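Local coordinates for protein myosin-I heavy chain (Dictyostelium discoideum, PDB 5EJY) that moves on actin filaments as an ATP-driven class VII myosin in early phagocytosis and adhesion, its first MyTH4-FERM tail unit being the part present here, at residues N228-S231 / Q232-M236; H216-S219 / A220-C223. All blocks are in the same frame, centred on the assembly; numbering follows the deposited sequence.

Contact 1: residues N228-S231 / Q232-M236; sequences NDLS and QRSRM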
loop_
_atom_site.group_PDB
_atom_site.type_symbol
_atom_site.label_atom_id
_atom_site.label_comp_id
_atom_site.label_asym_id
_atom_site.label_seq_id
_atom_site.Cartn_x
_atom_site.Cartn_y
_atom_site.Cartn_z
ATOM N N ASN A 228 9.017 7.363 2.619
ATOM C CA ASN A 228 10.114 8.070 3.283
ATOM C C ASN A 228 11.295 7.146 3.554
ATOM O O ASN A 228 12.460 7.520 3.376
ATOM C CB ASN A 228 9.655 8.669 4.614
ATOM C CG ASN A 228 8.648 9.792 4.449
ATOM O OD1 ASN A 228 8.491 10.365 3.366
ATOM N ND2 ASN A 228 7.968 10.125 5.538
ATOM N N ASP A 229 10.985 5.947 4.035
ATOM C CA ASP A 229 12.007 4.941 4.334
ATOM C C ASP A 229 12.815 4.605 3.079
ATOM O O ASP A 229 14.047 4.592 3.105
ATOM C CB ASP A 229 11.327 3.686 4.888
ATOM C CG ASP A 229 12.295 2.708 5.528
ATOM O OD1 ASP A 229 13.453 3.076 5.854
ATOM O OD2 ASP A 229 11.870 1.555 5.724
ATOM N N LEU A 230 12.126 4.325 1.977
ATOM C CA LEU A 230 12.821 3.987 0.737
ATOM C C LEU A 230 13.635 5.171 0.207
ATOM O O LEU A 230 14.727 4.988 -0.312
ATOM C CB LEU A 230 11.845 3.524 -0.349
ATOM C CG LEU A 230 11.905 2.044 -0.717
ATOM C CD1 LEU A 230 11.188 1.826 -2.051
ATOM C CD2 LEU A 230 13.354 1.532 -0.775
ATOM N N SER A 231 13.098 6.378 0.337
ATOM C CA SER A 231 13.842 7.565 -0.075
ATOM C C SER A 231 15.155 7.645 0.709
ATOM O O SER A 231 16.238 7.756 0.133
ATOM C CB SER A 231 13.006 8.824 0.164
ATOM O OG SER A 231 11.813 8.790 -0.615
ATOM N N GLN A 232 15.051 7.570 2.030
ATOM C CA GLN A 232 16.243 7.670 2.875
ATOM C C GLN A 232 17.249 6.567 2.534
ATOM O O GLN A 232 18.453 6.821 2.399
ATOM C CB GLN A 232 15.846 7.627 4.353
ATOM C CG GLN A 232 17.045 7.630 5.305
ATOM C CD GLN A 232 16.633 7.812 6.761
ATOM O OE1 GLN A 232 15.488 7.553 7.136
ATOM N NE2 GLN A 232 17.569 8.269 7.586
ATOM N N ARG A 233 16.754 5.346 2.365
ATOM C CA ARG A 233 17.617 4.215 2.061
ATOM C C ARG A 233 18.268 4.276 0.672
ATOM O O ARG A 233 19.325 3.684 0.457
ATOM C CB ARG A 233 16.856 2.898 2.247
ATOM C CG ARG A 233 16.391 2.675 3.686
ATOM C CD ARG A 233 15.472 1.478 3.769
ATOM N NE ARG A 233 16.181 0.285 3.344
ATOM C CZ ARG A 233 16.981 -0.422 4.137
ATOM N NH1 ARG A 233 17.147 -0.068 5.409
ATOM N NH2 ARG A 233 17.607 -1.488 3.654
ATOM N N SER A 234 17.643 4.987 -0.258
ATOM C CA SER A 234 18.218 5.190 -1.593
ATOM C C SER A 234 19.100 6.426 -1.622
ATOM O O SER A 234 19.665 6.760 -2.656
ATOM C CB SER A 234 17.100 5.360 -2.631
ATOM O OG SER A 234 16.204 4.269 -2.583
ATOM N N ARG A 235 19.188 7.113 -0.484
ATOM C CA ARG A 235 19.952 8.350 -0.342
ATOM C C ARG A 235 19.397 9.509 -1.178
ATOM O O ARG A 235 20.144 10.365 -1.656
ATOM C CB ARG A 235 21.437 8.117 -0.653
ATOM C CG ARG A 235 21.980 6.826 -0.049
ATOM C CD ARG A 235 23.510 6.871 0.088
ATOM N NE ARG A 235 24.062 5.598 0.551
ATOM C CZ ARG A 235 24.167 5.246 1.830
ATOM N NH1 ARG A 235 23.752 6.074 2.787
ATOM N NH2 ARG A 235 24.690 4.064 2.152
ATOM N N MET A 236 18.079 9.532 -1.347
ATOM C CA MET A 236 17.405 10.671 -1.945
ATOM C C MET A 236 17.103 11.653 -0.825
ATOM O O MET A 236 17.420 11.385 0.332
ATOM C CB MET A 236 16.088 10.201 -2.590
ATOM C CG MET A 236 16.304 9.113 -3.610
ATOM S SD MET A 236 14.884 8.034 -3.951
ATOM C CE MET A 236 13.585 9.242 -4.197
HETATM O O HOH W 1 15.554 1.730 7.211
HETATM O O HOH W 2 14.749 5.084 6.974
#
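Ser231 and Met236 join in a Schellman motif, a local contact that closes the C-terminal end of helix 223-233 in the ubiquitin-like lobe of the FERM domain. The Met236 amide returns to Ser231 O at 3.0 Å, while Arg235, with a positive phi, turns the chain out of the helix and its N bonds to Gln232 O. One residue earlier, Leu230 O is gripped twice: Ser234 N and Ser234 OG, the latter at 2.8 Å, reach it from opposite faces of the carbonyl plane. With OG beside its own backbone N (chi1 -55°), the short serine side chain folds back onto the last turn. Replacing Ser234 by an alanine would probably cost Leu230 O its hydroxyl donor, leaving it to rely on the bent Ser234 N-H bond of 139°, and the helix end less firmly tied. On the solvent side, Asp229 and Arg233 run side by side one turn apart, the aliphatic CD of Arg233 lying 3.3 Å from Asp229 OD1. Their charged groups stay apart, carboxylate and guanidinium planes 70° from each other, and one water links OD1 to Arg233 NH1 at the guanidinium edge. A second water joins the same OD1 to Gln232 OE1; polar side chains that can share water suit this outer face. On the buried face of the helix, apolar Leu230 packs on Leu215 of strand 212-217 and on Phe289 of strand 285-291. Just past the Schellman turn, Met236 reaches Phe289 as well as Val309 and Phe313, so that the turn after the helix joins the sheet to helix 304-322 of the central FERM lobe.

Contact 2: residues H216-S219 / A220-C223; sequences HIDS and ATTC
Asp218 N donates to Thr221 OG1 at 3.0 Å in a nearly straight bond of 165°, and Thr221 N answers to Asp218 O at 3.1 Å. The second bond closes a type I beta turn from Asp218 to Thr221, by which the chain leaves strand 212-217 of the ubiquitin-like FERM lobe. Here the donor stands well above the carbonyl plane of Asp218, 59° out of it. The threonine hydroxyl thus ties down the amide that opens the turn, a task for which its OG1, set beside its own backbone N (chi1 -67°), is well placed. Asp218 OD1 accepts a weak, bent bond from Ala220 N, while its OD2 forms a salt bridge with Arg176 of helix 161-180, which anchors the turn to the MyTH4 domain. Ser219 extends that anchorage through OG to Glu191, and the small Ala220 fits against Arg176 and Phe177. Beyond the turn, Thr222 is the N-cap of helix 223-233, its OG1 accepting from Glu225 N. Packing falls to the branched residues: the buried Ile217, at the end of the strand, packs on Leu264 and Cys265 of helix 264-277, and both it and Thr221 touch Ser226. Since Thr221 carries its hydroxyl and methyl on one carbon, it can bond to the backbone and still pack, its CG2 meeting Ile217 CG2 at 3.8 Å.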
loop_
_atom_site.group_PDB
_atom_site.type_symbol
_atom_site.label_atom_id
_atom_site.label_comp_id
_atom_site.label_asym_id
_atom_site.label_seq_id
_atom_site.Cartn_x
_atom_site.Cartn_y
_atom_site.Cartn_z
ATOM N N HIS A 216 11.401 -3.776 5.827
ATOM C CA HIS A 216 10.768 -4.458 6.944
ATOM C C HIS A 216 9.726 -3.528 7.540
ATOM O O HIS A 216 10.051 -2.426 7.996
ATOM C CB HIS A 216 11.803 -4.880 7.996
ATOM C CG HIS A 216 12.700 -5.985 7.533
ATOM N ND1 HIS A 216 13.886 -5.752 6.871
ATOM C CD2 HIS A 216 12.566 -7.330 7.602
ATOM C CE1 HIS A 216 14.451 -6.907 6.563
ATOM N NE2 HIS A 216 13.668 -7.880 6.994
ATOM N N ILE A 217 8.472 -3.968 7.521
ATOM C CA ILE A 217 7.374 -3.131 7.991
ATOM C C ILE A 217 6.518 -3.829 9.045
ATOM O O ILE A 217 6.706 -5.021 9.340
ATOM C CB ILE A 217 6.445 -2.685 6.806
ATOM C CG1 ILE A 217 5.694 -3.875 6.203
ATOM C CG2 ILE A 217 7.260 -1.996 5.705
ATOM C CD1 ILE A 217 4.683 -3.456 5.097
ATOM N N ASP A 218 5.574 -3.085 9.615
ATOM C CA ASP A 218 4.583 -3.697 10.489
ATOM C C ASP A 218 3.170 -3.481 9.976
ATOM O O ASP A 218 2.965 -2.841 8.921
ATOM C CB ASP A 218 4.770 -3.311 11.980
ATOM C CG ASP A 218 4.402 -1.864 12.294
ATOM O OD1 ASP A 218 3.708 -1.192 11.504
ATOM O OD2 ASP A 218 4.811 -1.387 13.382
ATOM N N SER A 219 2.195 -4.041 10.690
ATOM C CA SER A 219 0.805 -3.996 10.218
ATOM C C SER A 219 0.283 -2.582 9.987
ATOM O O SER A 219 -0.603 -2.373 9.149
ATOM C CB SER A 219 -0.108 -4.698 11.232
ATOM O OG SER A 219 0.323 -6.037 11.411
ATOM N N ALA A 220 0.811 -1.621 10.739
ATOM C CA ALA A 220 0.321 -0.235 10.689
ATOM C C ALA A 220 1.111 0.662 9.739
ATOM O O ALA A 220 0.803 1.845 9.610
ATOM C CB ALA A 220 0.326 0.373 12.078
ATOM N N THR A 221 2.112 0.107 9.065
ATOM C CA THR A 221 2.997 0.906 8.213
ATOM C C THR A 221 2.256 1.506 7.019
ATOM O O THR A 221 1.589 0.795 6.269
ATOM C CB THR A 221 4.204 0.084 7.722
ATOM O OG1 THR A 221 5.030 -0.241 8.848
ATOM C CG2 THR A 221 5.038 0.897 6.707
ATOM N N THR A 222 2.358 2.821 6.859
ATOM C CA THR A 222 1.634 3.499 5.791
ATOM C C THR A 222 2.462 3.659 4.529
ATOM O O THR A 222 3.669 3.449 4.532
ATOM C CB THR A 222 1.182 4.895 6.228
ATOM O OG1 THR A 222 2.338 5.659 6.581
ATOM C CG2 THR A 222 0.241 4.791 7.432
ATOM N N CYS A 223 1.793 4.043 3.445
ATOM C CA CYS A 223 2.497 4.338 2.211
ATOM C C CYS A 223 3.504 5.477 2.421
ATOM O O CYS A 223 4.627 5.440 1.928
ATOM C CB CYS A 223 1.490 4.691 1.117
ATOM S SG CYS A 223 2.276 4.924 -0.479
HETATM O O HOH W 3 0.958 -1.812 6.579
#

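How the contacts relate
Contact 2 comes first along the chain: residues 216-223 lead out of strand 212-217, an outermost strand of the mixed five-stranded sheet, and start helix 223-233, whose far end contact 1 finishes at 228-236. The two therefore bracket one helix, with its N-cap in contact 2 and its C-terminal closure in contact 1. Their centres lie 15 Å apart and their nearest atoms about 5 Å, without touching. Both belong to the ubiquitin-like lobe of the FERM domain, yet they face different neighbours: contact 2 meets the MyTH4 helix 161-180, contact 1 helix 304-322 of the central FERM lobe. This strand-helix unit thus touches the MyTH4 domain at one end and the central FERM lobe at the other.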